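Clan CA, family C40, NlpC/P60 superfamily cysteine peptidase (Trichomonas vaginalis, PDB 6BIO) probably hydrolyses bacterial peptidoglycan as an NlpC/P60 cysteine peptidase, one of a group of such enzymes acquired laterally and used by the parasite against bacteria. Local coordinates at residues D205-I211 against S270-Y275; I223-T227 against F262-Y267; Y34-P39 against E60-A64. All blocks are in the same frame, centred on the assembly; numbering follows the deposited sequence.

Contact 1 of 3, residues D205-I211 against S270-Y275; sequences DLHGQLI and STIRRY
Arg273 spreads its guanidinium group against the turn that leads from Asp205 to Leu210. A bend about the CB-CG bond (chi2 -63°) brings the group back alongside Thr271, inside that turn, where Arg273 NH1 donates to Gly208 O (3.0 Å) and Arg273 NE to Thr271 OG1 (3.1 Å). Weak, bent bonds from Arg273 NE and NH2 reach Asp205 O. Leu210 CD1 lies over one face of the guanidinium, 3.7 Å above its centre, and the backbone of Leu206 and His207 covers the other, clamping the plane. The carboxylate of Asp205 reaches toward the Ser270 end of the strand: Asp205 OD1 accepts from Ser270 OG (2.7 Å) on the syn side, though 30° out of the carboxylate plane, and is hydrogen-bonded to Thr224 OG1. Arg274 points to the opposite sheet face, beside Gln209; Ile211 CD1 rests 3.5 Å above its guanidinium, while NH2 forms a salt bridge with Asp221. Gly208 CA sits over the Tyr275 ring, 3.9 Å from its centroid, a CH-pi contact, and Tyr275 OH is hydrogen-bonded to Gln204 O. Antiparallel pairing makes 209-210 the edge strand of the six-stranded sheet, just after helix 201-204, and strand 269-274 separates it from strand 222-225.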
loop_
_atom_site.group_PDB
_atom_site.type_symbol
_atom_site.label_atom_id
_atom_site.label_comp_id
_atom_site.label_asym_id
_atom_site.label_seq_id
_atom_site.Cartn_x
_atom_site.Cartn_y
_atom_site.Cartn_z
ATOM N N ASP A 205 0.271 16.545 0.229
ATOM C CA ASP A 205 0.439 17.630 1.205
ATOM C C ASP A 205 -0.774 17.851 2.083
ATOM O O ASP A 205 -0.658 18.553 3.094
ATOM C CB ASP A 205 0.711 18.918 0.423
ATOM C CG ASP A 205 0.950 20.143 1.306
ATOM O OD1 ASP A 205 1.990 20.170 2.006
ATOM O OD2 ASP A 205 0.106 21.073 1.193
ATOM N N LEU A 206 -1.947 17.352 1.690
ATOM C CA LEU A 206 -3.224 17.723 2.306
ATOM C C LEU A 206 -3.788 16.636 3.191
ATOM O O LEU A 206 -4.867 16.827 3.777
ATOM C CB LEU A 206 -4.257 18.080 1.230
ATOM C CG LEU A 206 -3.868 19.185 0.255
ATOM C CD1 LEU A 206 -4.966 19.369 -0.742
ATOM C CD2 LEU A 206 -3.594 20.497 1.001
ATOM N N HIS A 207 -3.107 15.488 3.282
ATOM C CA HIS A 207 -3.629 14.336 4.024
ATOM C C HIS A 207 -2.516 13.717 4.841
ATOM O O HIS A 207 -1.361 14.095 4.734
ATOM C CB HIS A 207 -4.299 13.314 3.084
ATOM C CG HIS A 207 -5.355 13.929 2.222
ATOM N ND1 HIS A 207 -6.629 14.201 2.686
ATOM C CD2 HIS A 207 -5.313 14.379 0.946
ATOM C CE1 HIS A 207 -7.322 14.786 1.723
ATOM N NE2 HIS A 207 -6.548 14.897 0.654
ATOM N N GLY A 208 -2.865 12.691 5.601
ATOM C CA GLY A 208 -1.975 12.120 6.582
ATOM C C GLY A 208 -1.926 12.967 7.837
ATOM O O GLY A 208 -2.327 14.125 7.859
ATOM N N GLN A 209 -1.363 12.394 8.887
ATOM C CA GLN A 209 -1.272 13.108 10.147
ATOM C C GLN A 209 -0.227 14.209 10.003
ATOM O O GLN A 209 0.898 13.975 9.570
ATOM C CB GLN A 209 -0.871 12.121 11.251
ATOM C CG GLN A 209 -0.648 12.733 12.647
ATOM C CD GLN A 209 0.007 11.721 13.592
ATOM O OE1 GLN A 209 0.133 10.531 13.270
ATOM N NE2 GLN A 209 0.449 12.196 14.742
ATOM N N LEU A 210 -0.568 15.411 10.418
ATOM C CA LEU A 210 0.337 16.547 10.301
ATOM C C LEU A 210 1.346 16.544 11.440
ATOM O O LEU A 210 0.964 16.545 12.611
ATOM C CB LEU A 210 -0.485 17.834 10.331
ATOM C CG LEU A 210 0.263 19.145 10.114
ATOM C CD1 LEU A 210 0.917 19.158 8.756
ATOM C CD2 LEU A 210 -0.672 20.349 10.256
ATOM N N ILE A 211 2.628 16.525 11.103
ATOM C CA ILE A 211 3.712 16.564 12.080
ATOM C C ILE A 211 4.221 18.010 12.080
ATOM O O ILE A 211 4.957 18.423 11.186
ATOM C CB ILE A 211 4.833 15.569 11.739
ATOM C CG1 ILE A 211 4.278 14.145 11.502
ATOM C CG2 ILE A 211 5.882 15.573 12.860
ATOM C CD1 ILE A 211 3.582 13.549 12.701
ATOM N N SER A 270 6.612 22.541 3.010
ATOM C CA SER A 270 5.184 22.868 3.172
ATOM C C SER A 270 4.641 22.138 4.391
ATOM O O SER A 270 4.335 22.766 5.398
ATOM C CB SER A 270 4.405 22.514 1.918
ATOM O OG SER A 270 3.048 22.703 2.129
ATOM N N THR A 271 4.516 20.809 4.323
ATOM C CA THR A 271 4.121 20.038 5.497
ATOM C C THR A 271 4.921 18.749 5.588
ATOM O O THR A 271 5.503 18.267 4.612
ATOM C CB THR A 271 2.590 19.710 5.561
ATOM O OG1 THR A 271 2.213 18.807 4.540
ATOM C CG2 THR A 271 1.719 20.971 5.522
ATOM N N ILE A 272 4.938 18.209 6.796
ATOM C CA ILE A 272 5.416 16.860 7.102
ATOM C C ILE A 272 4.188 16.033 7.438
ATOM O O ILE A 272 3.402 16.406 8.322
ATOM C CB ILE A 272 6.408 16.878 8.277
ATOM C CG1 ILE A 272 7.602 17.819 7.966
ATOM C CG2 ILE A 272 6.866 15.441 8.572
ATOM C CD1 ILE A 272 8.434 18.112 9.179
ATOM N N ARG A 273 4.016 14.906 6.732
ATOM C CA ARG A 273 2.799 14.122 6.840
ATOM C C ARG A 273 3.138 12.666 7.134
ATOM O O ARG A 273 4.025 12.072 6.491
ATOM C CB ARG A 273 1.986 14.172 5.544
ATOM C CG ARG A 273 1.444 15.534 5.177
ATOM C CD ARG A 273 0.484 16.054 6.192
ATOM N NE ARG A 273 -0.190 17.260 5.729
ATOM C CZ ARG A 273 -1.374 17.674 6.157
ATOM N NH1 ARG A 273 -2.071 16.947 7.011
ATOM N NH2 ARG A 273 -1.879 18.822 5.677
ATOM N N ARG A 274 2.405 12.092 8.079
ATOM C CA ARG A 274 2.619 10.726 8.558
ATOM C C ARG A 274 1.413 9.886 8.138
ATOM O O ARG A 274 0.303 10.049 8.663
ATOM C CB ARG A 274 2.798 10.734 10.075
ATOM C CG ARG A 274 2.949 9.339 10.661
ATOM C CD ARG A 274 3.458 9.372 12.095
ATOM N NE ARG A 274 4.743 10.074 12.152
ATOM C CZ ARG A 274 5.291 10.591 13.241
ATOM N NH1 ARG A 274 4.717 10.452 14.436
ATOM N NH2 ARG A 274 6.445 11.248 13.141
ATOM N N TYR A 275 1.631 9.027 7.155
ATOM C CA TYR A 275 0.581 8.180 6.613
ATOM C C TYR A 275 0.551 6.804 7.250
ATOM O O TYR A 275 -0.380 6.039 6.989
ATOM C CB TYR A 275 0.737 8.056 5.096
ATOM C CG TYR A 275 0.220 9.246 4.331
ATOM C CD1 TYR A 275 0.991 10.376 4.138
ATOM C CD2 TYR A 275 -1.041 9.212 3.771
ATOM C CE1 TYR A 275 0.491 11.453 3.402
ATOM C CE2 TYR A 275 -1.541 10.291 3.046
ATOM C CZ TYR A 275 -0.768 11.401 2.872
ATOM O OH TYR A 275 -1.266 12.413 2.072
#

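Contact 2 of 3, residues I223-T227 against F262-Y267; sequences ITFRT and FYKYPY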
loop_
_atom_site.group_PDB
_atom_site.type_symbol
_atom_site.label_atom_id
_atom_site.label_comp_id
_atom_site.label_asym_id
_atom_site.label_seq_id
_atom_site.Cartn_x
_atom_site.Cartn_y
_atom_site.Cartn_z
ATOM N N ILE A 223 7.740 14.593 3.330
ATOM C CA ILE A 223 7.990 16.024 3.427
ATOM C C ILE A 223 7.673 16.625 2.075
ATOM O O ILE A 223 8.261 16.217 1.072
ATOM C CB ILE A 223 9.458 16.305 3.762
ATOM C CG1 ILE A 223 9.981 15.454 4.922
ATOM C CG2 ILE A 223 9.642 17.772 4.040
ATOM C CD1 ILE A 223 11.499 15.253 4.831
ATOM N N THR A 224 6.726 17.569 2.030
ATOM C CA THR A 224 6.437 18.268 0.785
ATOM C C THR A 224 7.158 19.609 0.766
ATOM O O THR A 224 7.488 20.173 1.818
ATOM C CB THR A 224 4.936 18.458 0.602
ATOM O OG1 THR A 224 4.436 19.222 1.697
ATOM C CG2 THR A 224 4.244 17.096 0.521
ATOM N N PHE A 225 7.433 20.102 -0.442
ATOM C CA PHE A 225 8.236 21.292 -0.647
ATOM C C PHE A 225 7.631 22.149 -1.754
ATOM O O PHE A 225 6.969 21.664 -2.678
ATOM C CB PHE A 225 9.673 20.945 -1.067
ATOM C CG PHE A 225 10.437 20.027 -0.105
ATOM C CD1 PHE A 225 11.176 20.567 0.944
ATOM C CD2 PHE A 225 10.433 18.638 -0.256
ATOM C CE1 PHE A 225 11.918 19.735 1.802
ATOM C CE2 PHE A 225 11.172 17.843 0.579
ATOM C CZ PHE A 225 11.905 18.379 1.604
ATOM N N ARG A 226 7.951 23.452 -1.670
ATOM C CA ARG A 226 7.619 24.418 -2.707
ATOM C C ARG A 226 8.910 24.761 -3.428
ATOM O O ARG A 226 9.772 25.446 -2.871
ATOM C CB ARG A 226 6.946 25.658 -2.090
ATOM C CG ARG A 226 5.743 25.283 -1.253
ATOM C CD ARG A 226 4.844 26.490 -0.986
ATOM N NE ARG A 226 5.584 27.485 -0.225
ATOM C CZ ARG A 226 5.768 27.498 1.082
ATOM N NH1 ARG A 226 5.148 26.637 1.875
ATOM N NH2 ARG A 226 6.544 28.445 1.621
ATOM N N THR A 227 9.067 24.253 -4.652
ATOM C CA THR A 227 10.342 24.355 -5.365
ATOM C C THR A 227 10.289 25.182 -6.632
ATOM O O THR A 227 11.322 25.294 -7.297
ATOM C CB THR A 227 10.943 22.969 -5.711
ATOM O OG1 THR A 227 10.186 22.358 -6.757
ATOM C CG2 THR A 227 11.000 22.049 -4.494
ATOM N N PHE A 262 18.443 16.649 4.589
ATOM C CA PHE A 262 17.219 17.420 4.786
ATOM C C PHE A 262 17.540 18.885 5.116
ATOM O O PHE A 262 16.978 19.817 4.513
ATOM C CB PHE A 262 16.424 16.749 5.921
ATOM C CG PHE A 262 15.055 17.335 6.205
ATOM C CD1 PHE A 262 14.368 18.174 5.313
ATOM C CD2 PHE A 262 14.436 17.015 7.424
ATOM C CE1 PHE A 262 13.081 18.677 5.655
ATOM C CE2 PHE A 262 13.172 17.502 7.764
ATOM C CZ PHE A 262 12.494 18.346 6.885
ATOM N N TYR A 263 18.448 19.109 6.069
ATOM C CA TYR A 263 18.703 20.469 6.530
ATOM C C TYR A 263 19.344 21.329 5.447
ATOM O O TYR A 263 19.082 22.527 5.390
ATOM C CB TYR A 263 19.585 20.423 7.775
ATOM C CG TYR A 263 19.944 21.777 8.332
ATOM C CD1 TYR A 263 19.016 22.505 9.063
ATOM C CD2 TYR A 263 21.222 22.332 8.136
ATOM C CE1 TYR A 263 19.338 23.752 9.580
ATOM C CE2 TYR A 263 21.548 23.563 8.643
ATOM C CZ TYR A 263 20.597 24.277 9.370
ATOM O OH TYR A 263 20.894 25.523 9.894
ATOM N N LYS A 264 20.152 20.736 4.567
ATOM C CA LYS A 264 20.785 21.466 3.478
ATOM C C LYS A 264 19.926 21.615 2.224
ATOM O O LYS A 264 20.321 22.336 1.295
ATOM C CB LYS A 264 22.081 20.772 3.064
ATOM C CG LYS A 264 23.117 20.745 4.146
ATOM C CD LYS A 264 24.457 20.266 3.588
ATOM C CE LYS A 264 25.596 20.440 4.584
ATOM N NZ LYS A 264 26.248 19.150 4.853
ATOM N N TYR A 265 18.792 20.967 2.143
ATOM C CA TYR A 265 17.991 21.072 0.933
ATOM C C TYR A 265 17.434 22.495 0.829
ATOM O O TYR A 265 16.738 22.943 1.757
ATOM C CB TYR A 265 16.867 20.062 0.994
ATOM C CG TYR A 265 16.068 19.903 -0.272
ATOM C CD1 TYR A 265 16.673 19.523 -1.467
ATOM C CD2 TYR A 265 14.687 20.090 -0.279
ATOM C CE1 TYR A 265 15.947 19.366 -2.610
ATOM C CE2 TYR A 265 13.955 19.912 -1.434
ATOM C CZ TYR A 265 14.592 19.548 -2.586
ATOM O OH TYR A 265 13.848 19.371 -3.719
ATOM N N PRO A 266 17.660 23.220 -0.268
ATOM C CA PRO A 266 17.428 24.679 -0.251
ATOM C C PRO A 266 16.048 25.096 -0.717
ATOM O O PRO A 266 15.933 26.092 -1.435
ATOM C CB PRO A 266 18.506 25.189 -1.214
ATOM C CG PRO A 266 18.574 24.098 -2.193
ATOM C CD PRO A 266 18.490 22.835 -1.425
ATOM N N TYR A 267 15.004 24.372 -0.350
ATOM C CA TYR A 267 13.650 24.758 -0.693
ATOM C C TYR A 267 12.765 24.634 0.531
ATOM O O TYR A 267 13.002 23.774 1.387
ATOM C CB TYR A 267 13.085 23.847 -1.786
ATOM C CG TYR A 267 13.881 23.924 -3.048
ATOM C CD1 TYR A 267 13.689 24.957 -3.945
ATOM C CD2 TYR A 267 14.825 22.961 -3.354
ATOM C CE1 TYR A 267 14.400 25.018 -5.114
ATOM C CE2 TYR A 267 15.575 23.053 -4.498
ATOM C CZ TYR A 267 15.355 24.083 -5.368
ATOM O OH TYR A 267 16.086 24.143 -6.524
#
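Phe225 receives the edge of Tyr265 on its ring face in an edge-to-face pair, with ring centroids 4.7 Å apart and planes at 71°. Tyr265 CD2 makes the closest approach, 3.5 Å from Phe225 CE1, and Tyr265 CE2 lies above the middle of the Phe225 ring. Beside this pair, Ile223 and Phe262 come at each other from opposite directions. Phe262 holds CG trans to its backbone N (chi1 -175°), and its ring lies with one face under Ile223 CD1, 3.8 Å from the ring centroid. Phe225 CE1 lies at the edge of the Phe262 ring, 4.2 Å from Phe262 CE1. Phe247, from strand 246-251, touches all four of these side chains and completes a close apolar cluster round the buried Ile223 and Phe225. The other end, Thr227 and Tyr267, is partly exposed: a single threonine packs off-centre on one ring, its CB 4.1 Å from the Tyr267 centroid, and Thr227 OG1 is hydrogen-bonded to Thr236 OG1. No hydrogen bond joins the segments. The type I turn Phe262-Tyr265 belongs to the connection that returns the chain from edge strand 256-261 to strand 269-274, a crossing of the antiparallel sheet consistent with the papain-like NlpC/P60 fold.

Contact 3 of 3, residues Y34-P39 against E60-A64; sequences YKSSNP and ENGFA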
loop_
_atom_site.group_PDB
_atom_site.type_symbol
_atom_site.label_atom_id
_atom_site.label_comp_id
_atom_site.label_asym_id
_atom_site.label_seq_id
_atom_site.Cartn_x
_atom_site.Cartn_y
_atom_site.Cartn_z
ATOM N N TYR A 34 -12.712 5.709 -10.775
ATOM C CA TYR A 34 -13.980 6.378 -10.537
ATOM C C TYR A 34 -14.535 5.996 -9.171
ATOM O O TYR A 34 -14.129 5.024 -8.553
ATOM C CB TYR A 34 -14.999 5.998 -11.627
ATOM C CG TYR A 34 -14.538 6.328 -13.002
ATOM C CD1 TYR A 34 -14.735 7.586 -13.524
ATOM C CD2 TYR A 34 -13.870 5.390 -13.772
ATOM C CE1 TYR A 34 -14.300 7.907 -14.792
ATOM C CE2 TYR A 34 -13.436 5.700 -15.049
ATOM C CZ TYR A 34 -13.637 6.962 -15.545
ATOM O OH TYR A 34 -13.226 7.289 -16.821
ATOM N N LYS A 35 -15.498 6.758 -8.712
ATOM C CA LYS A 35 -16.117 6.491 -7.434
ATOM C C LYS A 35 -17.443 5.747 -7.560
ATOM O O LYS A 35 -18.127 5.553 -6.551
ATOM C CB LYS A 35 -16.278 7.806 -6.652
ATOM C CG LYS A 35 -14.933 8.332 -6.089
ATOM C CD LYS A 35 -14.504 7.532 -4.871
ATOM C CE LYS A 35 -13.069 7.790 -4.494
ATOM N NZ LYS A 35 -12.777 7.072 -3.238
ATOM N N SER A 36 -17.806 5.300 -8.750
ATOM C CA SER A 36 -18.958 4.416 -8.930
ATOM C C SER A 36 -18.740 3.535 -10.157
ATOM O O SER A 36 -17.855 3.785 -10.974
ATOM C CB SER A 36 -20.237 5.190 -9.101
ATOM O OG SER A 36 -20.373 5.591 -10.396
ATOM N N SER A 37 -19.560 2.495 -10.272
ATOM C CA SER A 37 -19.543 1.593 -11.411
ATOM C C SER A 37 -20.383 2.084 -12.577
ATOM O O SER A 37 -20.531 1.367 -13.581
ATOM C CB SER A 37 -20.020 0.230 -11.001
ATOM O OG SER A 37 -21.399 0.271 -10.674
ATOM N N ASN A 38 -20.956 3.270 -12.453
ATOM C CA ASN A 38 -21.658 3.933 -13.552
ATOM C C ASN A 38 -21.320 5.413 -13.474
ATOM O O ASN A 38 -22.157 6.255 -13.143
ATOM C CB ASN A 38 -23.159 3.694 -13.408
ATOM C CG ASN A 38 -23.927 4.059 -14.636
ATOM O OD1 ASN A 38 -23.388 4.613 -15.609
ATOM N ND2 ASN A 38 -25.212 3.756 -14.610
ATOM N N PRO A 39 -20.084 5.765 -13.785
ATOM C CA PRO A 39 -19.585 7.097 -13.470
ATOM C C PRO A 39 -19.896 8.074 -14.576
ATOM O O PRO A 39 -20.248 7.704 -15.695
ATOM C CB PRO A 39 -18.064 6.890 -13.408
ATOM C CG PRO A 39 -17.810 5.729 -14.330
ATOM C CD PRO A 39 -19.010 4.847 -14.197
ATOM N N GLU A 60 -18.708 -5.000 -11.323
ATOM C CA GLU A 60 -20.031 -4.555 -11.738
ATOM C C GLU A 60 -19.891 -3.681 -12.975
ATOM O O GLU A 60 -19.018 -2.812 -13.023
ATOM C CB GLU A 60 -20.694 -3.730 -10.618
ATOM C CG GLU A 60 -22.124 -3.389 -10.780
ATOM C CD GLU A 60 -22.690 -2.789 -9.473
ATOM O OE1 GLU A 60 -22.359 -1.628 -9.122
ATOM O OE2 GLU A 60 -23.458 -3.494 -8.770
ATOM N N ASN A 61 -20.774 -3.894 -13.954
ATOM C CA ASN A 61 -20.887 -3.001 -15.108
ATOM C C ASN A 61 -19.563 -2.767 -15.816
ATOM O O ASN A 61 -19.295 -1.672 -16.320
ATOM C CB ASN A 61 -21.487 -1.664 -14.696
ATOM C CG ASN A 61 -22.816 -1.816 -14.087
ATOM O OD1 ASN A 61 -23.617 -2.637 -14.529
ATOM N ND2 ASN A 61 -23.083 -1.025 -13.040
ATOM N N GLY A 62 -18.731 -3.802 -15.871
ATOM C CA GLY A 62 -17.460 -3.696 -16.554
ATOM C C GLY A 62 -16.317 -3.170 -15.717
ATOM O O GLY A 62 -15.201 -3.048 -16.233
ATOM N N PHE A 63 -16.560 -2.841 -14.456
ATOM C CA PHE A 63 -15.535 -2.328 -13.565
ATOM C C PHE A 63 -15.222 -3.318 -12.456
ATOM O O PHE A 63 -16.084 -4.075 -12.007
ATOM C CB PHE A 63 -16.025 -1.032 -12.905
ATOM C CG PHE A 63 -16.152 0.141 -13.845
ATOM C CD1 PHE A 63 -15.064 0.962 -14.118
ATOM C CD2 PHE A 63 -17.368 0.462 -14.415
ATOM C CE1 PHE A 63 -15.181 2.033 -14.945
ATOM C CE2 PHE A 63 -17.490 1.526 -15.276
ATOM C CZ PHE A 63 -16.394 2.312 -15.546
ATOM N N ALA A 64 -13.997 -3.247 -11.976
ATOM C CA ALA A 64 -13.589 -3.865 -10.729
ATOM C C ALA A 64 -13.638 -2.813 -9.624
ATOM O O ALA A 64 -13.150 -1.688 -9.810
ATOM C CB ALA A 64 -12.159 -4.398 -10.822
#
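Ser37 uses a single hydroxyl to tie a loop to two consecutive hairpin residues, Glu60 and Asn61. Ser37 OG donates to Glu60 OE1 at 2.6 Å, a short bond that meets the carboxylate on its anti side, and accepts from Asn61 ND2 at 3.2 Å along a bent path (138° at the hydrogen). The hydroxyl is set between the backbone N and the carbonyl carbon of Ser37 (chi1 68°), which turns OG out of the loop toward the two hairpin residues. Glu60 meets it with a chain extended beyond CG, whereas Ser37 OG lies out of the plane of the Asn61 amide. The two polar residues stand at the start of a type I' turn, Glu60 to Phe63, which closes a two-residue beta hairpin between strands 53-60 and 63-68. Its closing pair is doubly bonded: Glu60 N to Phe63 O is 2.9 Å and Phe63 N to Glu60 O is 2.8 Å. The hairpin belongs to the N-terminal beta-rich part of the chain, and the loop after strand 30-34 arches across strand 71-76 to reach it; Ser37, Glu60 and Phe63 all touch Trp74 of that intervening strand. Next to the polar grip, the Phe63 ring takes three neighbours from the loop. Ser37 O comes to 3.4 Å from Phe63 CD2, Pro39 CD to 3.8 Å from Phe63 CE2, and Tyr34 CD2 to 3.8 Å from Phe63 CE1. The two aromatic rings meet obliquely, their planes 75° apart. Pro39 also leans over the rim of the Tyr34 ring, and Tyr34 OH is hydrogen-bonded to Leu41 O. Within the loop, Ser36 OG accepts from Asn38 N, an ST turn that folds the backbone around Ser37.

How the contacts relate
From the N terminus, contact 3 comes first, joining the loop after strand 30-34 to the hairpin at 60-64 and so closing the loop of chain that holds strands 46-49 and 53-60, within the ten-stranded sheet. It is complete well before contact 1 opens and touches neither other contact; its centre lies about 30 Å from that of contact 1 and 39 Å from that of contact 2. Contact 1 opens at 205-211 and is closed last, by 270-275. Between these ends the chain makes and completes contact 2, which is therefore enclosed by contact 1. The two meet where strands 222-225 and 269-274 pair: one secures the sheet's edge strand, the other the returning connection.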